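Flavocytochrome C3 fumarate reductase (PDB 1QO8) catalyses the essentially one-way reduction of fumarate to succinate, using an FAD and four covalently bound c-type haems in each subunit. Local coordinates at the interface of chains A and B. Numbering follows the deposited sequence. Chains: chain A/B, Flavocytochrome C3 fumarate reductase.

The interface of chains A and B. Residues chain A 345-348; chain B 320-321, 323-324.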
# COMPACT_ATOMS: atom_id res chain seq x y z
N LYS A 345 2.31 10.57 3.77
CA LYS A 345 2.31 10.07 2.43
C LYS A 345 2.24 11.23 1.40
O LYS A 345 3.00 11.31 0.47
CB LYS A 345 1.09 9.15 2.21
CG LYS A 345 1.32 8.31 0.94
CD LYS A 345 0.09 7.62 0.38
CE LYS A 345 -1.27 8.13 0.80
NZ LYS A 345 -2.46 7.33 0.32
N GLU A 346 1.35 12.16 1.64
CA GLU A 346 1.06 13.35 0.86
C GLU A 346 2.30 14.23 0.71
O GLU A 346 2.37 14.89 -0.31
CB GLU A 346 -0.08 14.08 1.55
CG GLU A 346 -0.71 15.25 0.88
CD GLU A 346 -1.53 16.19 1.72
OE1 GLU A 346 -2.09 15.85 2.80
OE2 GLU A 346 -1.59 17.39 1.28
N ILE A 347 3.26 14.32 1.62
CA ILE A 347 4.46 15.09 1.41
C ILE A 347 5.63 14.24 0.99
O ILE A 347 6.71 14.82 0.92
CB ILE A 347 4.83 15.97 2.64
CG1 ILE A 347 5.09 15.05 3.81
CG2 ILE A 347 3.70 16.94 2.91
CD1 ILE A 347 6.20 15.29 4.78
N GLY A 348 5.51 12.94 0.71
CA GLY A 348 6.60 12.13 0.20
C GLY A 348 7.28 11.22 1.19
O GLY A 348 8.40 10.74 0.88
N TYR B 320 -2.31 6.52 -5.18
CA TYR B 320 -2.67 6.03 -3.86
C TYR B 320 -1.38 5.57 -3.18
O TYR B 320 -1.27 5.90 -2.01
CB TYR B 320 -3.77 4.95 -3.86
CG TYR B 320 -4.37 4.90 -2.46
CD1 TYR B 320 -5.39 5.78 -2.09
CD2 TYR B 320 -3.88 4.04 -1.52
CE1 TYR B 320 -5.93 5.75 -0.80
CE2 TYR B 320 -4.36 3.98 -0.22
CZ TYR B 320 -5.37 4.83 0.11
OH TYR B 320 -5.86 4.85 1.39
N TYR B 321 -0.43 5.01 -3.96
CA TYR B 321 0.80 4.53 -3.36
C TYR B 321 1.83 5.61 -3.25
O TYR B 321 2.71 5.61 -2.37
CB TYR B 321 1.37 3.31 -4.14
CG TYR B 321 0.49 2.09 -4.10
CD1 TYR B 321 -0.17 1.75 -2.88
CD2 TYR B 321 0.26 1.24 -5.14
CE1 TYR B 321 -0.95 0.59 -2.80
CE2 TYR B 321 -0.52 0.08 -5.07
CZ TYR B 321 -1.14 -0.21 -3.86
OH TYR B 321 -1.95 -1.33 -3.82
N PRO B 323 1.65 9.54 -4.10
CA PRO B 323 0.98 10.74 -4.52
C PRO B 323 1.96 11.78 -5.07
O PRO B 323 1.52 12.57 -5.88
CB PRO B 323 0.30 11.32 -3.27
CG PRO B 323 0.85 10.51 -2.15
CD PRO B 323 1.35 9.22 -2.69
N THR B 324 3.20 11.78 -4.64
CA THR B 324 4.15 12.76 -5.13
C THR B 324 4.61 12.39 -6.54
O THR B 324 5.37 13.19 -7.10
CB THR B 324 5.41 12.98 -4.27
OG1 THR B 324 6.28 11.86 -4.33
CG2 THR B 324 5.05 13.32 -2.83
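At the two-fold homodimer interface of this FAD-dependent oxidoreductase 2 family protein, the C-terminal end of helix 339-346 brings A:Lys345 against the end of helix 315-321 and the 3-10 turn 323-325 of chain B. A:Lys345 reaches across with its side-chain amine. The amine nitrogen NZ donates a hydrogen bond to the backbone carbonyl O of B:Tyr320 at 3.0 Å. The nitrogen lies in the carbonyl plane, and the C=O...N angle is 147°. This carbonyl belongs to the last turn of its helix, where the helix dipole would probably add to the attraction for a positive charge. The same NZ sits over the centre of the B:Tyr320 ring, 3.8 Å from its centroid, as a cation-pi contact. One tyrosine therefore grips the amine twice, by its backbone oxygen and by one ring face. B:Tyr320 has CG anti to its backbone N (chi1 -161°), which places the ring beside its own carbonyl and lets both meet one nitrogen. The lysine chain is extended except at the third torsion, which is nearly eclipsed (chi3 19°); this bend turns the amine towards the B:Tyr320 carbonyl. The chain crosses the B:Pro323 side chain at about a right angle, with CD of A:Lys345 3.7 Å from the proline CD. The proline CG also packs 3.5 Å from the backbone O of A:Lys345. An alanine in place of A:Lys345 would probably leave the B:Tyr320 carbonyl without this donor and its ring face without the amine that lies over it, and open a gap beside B:Pro323. The centre of the patch lies about 33 Å from A:Arg397, the probable proton donor of the active site, so it is likely to serve dimer assembly and not substrate binding. The twin contact forms with the chains exchanged. Past the helix end, the methyl CG2 of B:Thr324 points at the backbone of A:Gly348 and lies 3.6 Å from its CA. A:Glu346 and A:Ile347 approach the same methyl more loosely, through backbone atoms.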